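Local structure of mandelate racemase/muconate lactonizing enzyme/Enolase superfamily (Rhodobacter sphaeroides, 2HZG) at residues V67-V71 and I85-V89; A122-L126 and Q317-G321. The protein belongs to the enolase superfamily, pairing an N-terminal capping domain with a TIM-barrel-like domain that holds a sodium ion in this model. All blocks are in the same frame, centred on the assembly; numbering follows the deposited sequence. Where two conformers were deposited one is given.

Interaction 1. Residues V67-V71 and I85-V89; sequences VSDSV and IAALV
A buried, mainly apolar packing contact joins a single 3-10 turn to the helix that follows it in the N-terminal domain. The turn, 67-70, sits in the loop between helices 48-56 and 79-92, and 85-89 is one turn in the middle of the latter. Residues 67-70 coil tightly, with Ser70 N bonded to Val67 O at 3.0 Å and Val71 N to Ser68 O at 3.2 Å. The partner backbone is regular alpha helix, with Val89 N to Ile85 O at 3.0 Å. Closest CA pairs are Ser70-Val89 at 5.4 Å and Val71-Ile85 at 6.5 Å. The small side chain of Ser70 suits this close approach: it points toward the helix and brings CB within 3.5 Å of Val89 CG2, while Ser70 O lies 3.5 Å from Ile85 CG2. Ser70 OG, rotamer m, is bonded to Asn92 ND2 further along the helix and makes a weak, unsettled hydrogen bond to Leu88 O (3.5 Å). Val67, Val71 and Val89, all t, interlock: Val89 CG2 lies 4.0 Å from Val67 CG1 and 3.9 Å from Val71 CG2, and Val71 CG2 meets Ile85 CG2 at 4.1 Å. Ile106 of helix 99-118 touches Val67 and Val71, and Ile5 of strand 5-14 touches Val71 and Ile85. The turn thus helps fill the hydrophobic core between sheet and helices, typical of the alpha+beta capping domain of the enolase superfamily.

Interaction 2. Residues A122-L126 and Q317-G321; sequences AWALL and QPFAG
Residues 122-125 form a short helix, Leu126 N bonded to Ala122 O at 2.8 Å; 317-321 follows helix 309-316 in a compact bend, Ala320 N reaching Gln317 O at 3.2 Å. The nearest CA atoms are those of Trp123 and Gln317, 5.1 Å apart. Gln317 points its CA-to-CB bond toward the helix and, with chi1 and chi2 both m, sets OE1 2.9 Å from Trp123 N and 3.7 Å from Ala122 CB; NE2 is bonded to Ser313 OG. Here the segment following the capping domain's helix 99-118 meets the loop between helix 309-316 and strand 327-331, the eighth of the barrel, an interdomain contact of the two-domain enolase fold. Gln317 OE1 lies at the edge of the Trp123 ring (chi1 p), 3.2 Å from Trp123 CD1, and Trp123 NE1 bonds to Pro357 O. Trp123 CB packs against Ala320 CB at 3.7 Å. Leu126, m then t, lays CD1 3.8 Å from Gln317 O and 4.0 Å from Pro318 CA, beside Leu284.

Overall arrangement
Along the chain the two contacts run in series: interaction 1 closes within the N-terminal domain before interaction 2 opens. Their centres lie 23 Å apart and their nearest atoms about 11 Å, so they do not touch. Helix 99-118 is common ground, since Ala99, Leu103 and Ile106 pack on the valines of interaction 1, whereas Trp111, further along, meets Leu126 of interaction 2. Here the contact between segments 14 residues apart at their closest ends packs the interior of one domain, and that between segments 191 residues apart brings this domain together with its neighbour, the barrel whose Asp199, Glu227 and Glu254 hold sodium.

Interaction 1. Residues V67-V71 and I85-V89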
ATOM      1  N   VAL A  67       2.922 -12.838  -7.602  1.00 15.10           N
ATOM      2  CA  VAL A  67       3.240 -12.065  -8.797  1.00 15.16           C
ATOM      3  C   VAL A  67       3.712 -12.955  -9.974  1.00 15.40           C
ATOM      4  O   VAL A  67       3.373 -12.683 -11.123  1.00 15.43           O
ATOM      5  CB  VAL A  67       4.221 -10.903  -8.490  1.00 15.59           C
ATOM      6  CG1 VAL A  67       4.695 -10.198  -9.797  1.00 13.81           C
ATOM      7  CG2 VAL A  67       3.555  -9.908  -7.544  1.00 14.57           C
ATOM      8  N   SER A  68       4.463 -14.015  -9.673  0.50 15.54           N
ATOM      9  CA  SER A  68       5.014 -14.922 -10.695  0.50 15.95           C
ATOM     10  C   SER A  68       3.966 -15.529 -11.635  0.50 16.50           C
ATOM     11  O   SER A  68       4.269 -15.833 -12.789  0.50 16.65           O
ATOM     12  CB  SER A  68       5.777 -16.062 -10.030  0.50 15.95           C
ATOM     13  OG  SER A  68       4.889 -16.872  -9.286  0.50 15.16           O
ATOM     14  N   ASP A  69       2.753 -15.733 -11.122  1.00 17.13           N
ATOM     15  CA  ASP A  69       1.626 -16.272 -11.921  1.00 18.03           C
ATOM     16  C   ASP A  69       1.269 -15.406 -13.119  1.00 17.61           C
ATOM     17  O   ASP A  69       0.754 -15.906 -14.117  1.00 17.94           O
ATOM     18  CB  ASP A  69       0.364 -16.418 -11.051  1.00 18.90           C
ATOM     19  CG  ASP A  69       0.331 -17.714 -10.251  1.00 21.70           C
ATOM     20  OD1 ASP A  69       1.296 -18.502 -10.291  1.00 24.72           O
ATOM     21  OD2 ASP A  69      -0.685 -17.934  -9.554  1.00 26.75           O
ATOM     22  N   SER A  70       1.504 -14.101 -12.999  1.00 16.74           N
ATOM     23  CA  SER A  70       1.164 -13.152 -14.053  1.00 15.38           C
ATOM     24  C   SER A  70       2.353 -12.765 -14.923  1.00 15.12           C
ATOM     25  O   SER A  70       2.224 -11.917 -15.809  1.00 15.00           O
ATOM     26  CB  SER A  70       0.575 -11.879 -13.427  1.00 14.88           C
ATOM     27  OG  SER A  70      -0.632 -12.175 -12.744  1.00 15.73           O
ATOM     28  N   VAL A  71       3.513 -13.348 -14.636  1.00 14.65           N
ATOM     29  CA  VAL A  71       4.757 -12.943 -15.272  1.00 15.27           C
ATOM     30  C   VAL A  71       5.439 -14.121 -16.009  1.00 16.22           C
ATOM     31  O   VAL A  71       5.716 -14.029 -17.210  1.00 16.29           O
ATOM     32  CB  VAL A  71       5.739 -12.275 -14.249  1.00 15.04           C
ATOM     33  CG1 VAL A  71       7.065 -11.891 -14.933  1.00 14.47           C
ATOM     34  CG2 VAL A  71       5.108 -11.035 -13.590  1.00 12.67           C
ATOM     35  N   ILE A  85       1.211  -7.170 -19.109  1.00 16.19           N
ATOM     36  CA  ILE A  85       1.681  -7.948 -17.985  1.00 15.80           C
ATOM     37  C   ILE A  85       1.469  -7.212 -16.654  1.00 15.80           C
ATOM     38  O   ILE A  85       1.030  -7.818 -15.657  1.00 15.90           O
ATOM     39  CB  ILE A  85       3.167  -8.374 -18.178  1.00 15.61           C
ATOM     40  CG1 ILE A  85       3.262  -9.432 -19.299  1.00 15.72           C
ATOM     41  CG2 ILE A  85       3.766  -8.905 -16.852  1.00 14.43           C
ATOM     42  CD1 ILE A  85       4.700  -9.702 -19.834  1.00 14.57           C
ATOM     43  N   ALA A  86       1.813  -5.922 -16.631  1.00 14.80           N
ATOM     44  CA  ALA A  86       1.590  -5.079 -15.439  1.00 15.31           C
ATOM     45  C   ALA A  86       0.108  -5.017 -15.018  1.00 15.39           C
ATOM     46  O   ALA A  86      -0.210  -5.112 -13.835  1.00 15.11           O
ATOM     47  CB  ALA A  86       2.136  -3.666 -15.679  1.00 14.59           C
ATOM     48  N   ALA A  87      -0.793  -4.848 -15.986  1.00 15.56           N
ATOM     49  CA  ALA A  87      -2.248  -4.906 -15.714  1.00 15.59           C
ATOM     50  C   ALA A  87      -2.688  -6.269 -15.159  1.00 15.85           C
ATOM     51  O   ALA A  87      -3.538  -6.336 -14.275  1.00 15.28           O
ATOM     52  CB  ALA A  87      -3.046  -4.546 -16.970  1.00 15.47           C
ATOM     53  N   LEU A  88      -2.094  -7.347 -15.671  1.00 16.10           N
ATOM     54  CA  LEU A  88      -2.381  -8.707 -15.191  1.00 17.21           C
ATOM     55  C   LEU A  88      -1.979  -8.878 -13.719  1.00 17.01           C
ATOM     56  O   LEU A  88      -2.747  -9.392 -12.914  1.00 16.78           O
ATOM     57  CB  LEU A  88      -1.672  -9.767 -16.060  1.00 16.91           C
ATOM     58  CG  LEU A  88      -2.199 -11.211 -16.002  1.00 20.52           C
ATOM     59  CD1 LEU A  88      -3.714 -11.324 -16.261  1.00 19.27           C
ATOM     60  CD2 LEU A  88      -1.449 -12.065 -17.023  1.00 22.39           C
ATOM     61  N   VAL A  89      -0.768  -8.446 -13.378  1.00 16.70           N
ATOM     62  CA  VAL A  89      -0.332  -8.425 -11.967  1.00 16.62           C
ATOM     63  C   VAL A  89      -1.295  -7.588 -11.141  1.00 16.79           C
ATOM     64  O   VAL A  89      -1.704  -8.022 -10.080  1.00 17.76           O
ATOM     65  CB  VAL A  89       1.112  -7.888 -11.814  1.00 16.42           C
ATOM     66  CG1 VAL A  89       1.460  -7.655 -10.319  1.00 17.03           C
ATOM     67  CG2 VAL A  89       2.123  -8.827 -12.496  1.00 15.80           C
TER

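Interaction 2. Residues A122-L126 and Q317-G321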
ATOM      1  N   ALA A 122      15.467   2.595 -23.378  1.00 18.97           N
ATOM      2  CA  ALA A 122      14.145   2.447 -22.813  1.00 17.95           C
ATOM      3  C   ALA A 122      13.307   3.693 -23.057  1.00 17.76           C
ATOM      4  O   ALA A 122      12.125   3.574 -23.374  1.00 17.01           O
ATOM      5  CB  ALA A 122      14.237   2.113 -21.303  1.00 17.91           C
ATOM      6  N   TRP A 123      13.913   4.881 -22.949  1.00 17.83           N
ATOM      7  CA  TRP A 123      13.164   6.141 -23.179  1.00 18.44           C
ATOM      8  C   TRP A 123      12.614   6.250 -24.597  1.00 18.86           C
ATOM      9  O   TRP A 123      11.583   6.876 -24.801  1.00 18.37           O
ATOM     10  CB  TRP A 123      13.968   7.405 -22.870  1.00 18.50           C
ATOM     11  CG  TRP A 123      15.334   7.500 -23.539  1.00 19.50           C
ATOM     12  CD1 TRP A 123      16.543   7.153 -22.982  1.00 19.33           C
ATOM     13  CD2 TRP A 123      15.633   8.001 -24.861  1.00 20.23           C
ATOM     14  NE1 TRP A 123      17.565   7.401 -23.877  1.00 19.95           N
ATOM     15  CE2 TRP A 123      17.036   7.919 -25.032  1.00 20.14           C
ATOM     16  CE3 TRP A 123      14.853   8.520 -25.911  1.00 19.19           C
ATOM     17  CZ2 TRP A 123      17.673   8.323 -26.219  1.00 19.98           C
ATOM     18  CZ3 TRP A 123      15.482   8.892 -27.090  1.00 18.27           C
ATOM     19  CH2 TRP A 123      16.881   8.804 -27.230  1.00 19.41           C
ATOM     20  N   ALA A 124      13.334   5.683 -25.563  1.00 19.19           N
ATOM     21  CA  ALA A 124      12.856   5.659 -26.950  1.00 20.02           C
ATOM     22  C   ALA A 124      11.658   4.731 -27.034  1.00 19.95           C
ATOM     23  O   ALA A 124      10.670   5.061 -27.650  1.00 20.50           O
ATOM     24  CB  ALA A 124      13.970   5.211 -27.913  1.00 19.23           C
ATOM     25  N   LEU A 125      11.742   3.581 -26.372  1.00 20.78           N
ATOM     26  CA  LEU A 125      10.618   2.648 -26.311  1.00 21.44           C
ATOM     27  C   LEU A 125       9.413   3.243 -25.580  1.00 22.16           C
ATOM     28  O   LEU A 125       8.281   2.924 -25.917  1.00 21.39           O
ATOM     29  CB  LEU A 125      11.037   1.313 -25.712  1.00 20.87           C
ATOM     30  CG  LEU A 125      12.047   0.440 -26.474  1.00 21.69           C
ATOM     31  CD1 LEU A 125      12.389  -0.817 -25.662  1.00 20.42           C
ATOM     32  CD2 LEU A 125      11.546   0.053 -27.871  1.00 23.26           C
ATOM     33  N   LEU A 126       9.672   4.113 -24.595  1.00 22.99           N
ATOM     34  CA  LEU A 126       8.625   4.839 -23.869  1.00 24.07           C
ATOM     35  C   LEU A 126       7.969   5.923 -24.695  1.00 24.98           C
ATOM     36  O   LEU A 126       6.924   6.449 -24.315  1.00 25.75           O
ATOM     37  CB  LEU A 126       9.185   5.493 -22.602  1.00 23.68           C
ATOM     38  CG  LEU A 126       9.288   4.707 -21.304  1.00 24.14           C
ATOM     39  CD1 LEU A 126       9.777   5.706 -20.234  1.00 21.08           C
ATOM     40  CD2 LEU A 126       7.946   4.044 -20.889  1.00 21.11           C
ATOM     41  N   GLN A 317      14.365   7.693 -17.026  1.00 14.39           N
ATOM     42  CA  GLN A 317      13.635   7.346 -18.260  1.00 14.68           C
ATOM     43  C   GLN A 317      12.305   8.109 -18.425  1.00 14.25           C
ATOM     44  O   GLN A 317      12.063   8.675 -19.482  1.00 14.88           O
ATOM     45  CB  GLN A 317      13.389   5.832 -18.395  1.00 14.22           C
ATOM     46  CG  GLN A 317      14.622   4.913 -18.269  1.00 13.93           C
ATOM     47  CD  GLN A 317      15.645   5.102 -19.385  1.00 15.68           C
ATOM     48  OE1 GLN A 317      15.306   5.513 -20.510  1.00 13.77           O
ATOM     49  NE2 GLN A 317      16.902   4.820 -19.074  1.00 14.05           N
ATOM     50  N   PRO A 318      11.446   8.152 -17.380  1.00 15.10           N
ATOM     51  CA  PRO A 318      10.112   8.743 -17.586  1.00 14.75           C
ATOM     52  C   PRO A 318      10.060  10.242 -17.887  1.00 15.68           C
ATOM     53  O   PRO A 318       8.995  10.749 -18.269  1.00 16.47           O
ATOM     54  CB  PRO A 318       9.408   8.470 -16.253  1.00 14.87           C
ATOM     55  CG  PRO A 318      10.200   7.329 -15.639  1.00 15.89           C
ATOM     56  CD  PRO A 318      11.587   7.657 -15.997  1.00 14.31           C
ATOM     57  N   PHE A 319      11.164  10.959 -17.691  1.00 15.86           N
ATOM     58  CA  PHE A 319      11.182  12.375 -18.048  1.00 16.49           C
ATOM     59  C   PHE A 319      12.366  12.745 -18.932  1.00 16.87           C
ATOM     60  O   PHE A 319      12.694  13.922 -19.067  1.00 17.14           O
ATOM     61  CB  PHE A 319      10.997  13.314 -16.815  1.00 15.53           C
ATOM     62  CG  PHE A 319      12.205  13.437 -15.864  1.00 16.19           C
ATOM     63  CD1 PHE A 319      12.750  14.703 -15.586  1.00 15.63           C
ATOM     64  CD2 PHE A 319      12.720  12.328 -15.174  1.00 16.51           C
ATOM     65  CE1 PHE A 319      13.794  14.862 -14.682  1.00 15.23           C
ATOM     66  CE2 PHE A 319      13.778  12.462 -14.285  1.00 16.28           C
ATOM     67  CZ  PHE A 319      14.326  13.746 -14.025  1.00 15.89           C
ATOM     68  N   ALA A 320      12.972  11.732 -19.564  1.00 17.51           N
ATOM     69  CA  ALA A 320      14.126  11.922 -20.447  1.00 17.86           C
ATOM     70  C   ALA A 320      13.816  12.945 -21.544  1.00 18.45           C
ATOM     71  O   ALA A 320      14.627  13.810 -21.850  1.00 18.63           O
ATOM     72  CB  ALA A 320      14.545  10.592 -21.075  1.00 17.20           C
ATOM     73  N   GLY A 321      12.631  12.839 -22.135  1.00 19.53           N
ATOM     74  CA  GLY A 321      12.270  13.689 -23.264  1.00 20.48           C
ATOM     75  C   GLY A 321      11.623  14.998 -22.884  1.00 21.30           C
ATOM     76  O   GLY A 321      11.240  15.762 -23.764  1.00 21.89           O
TER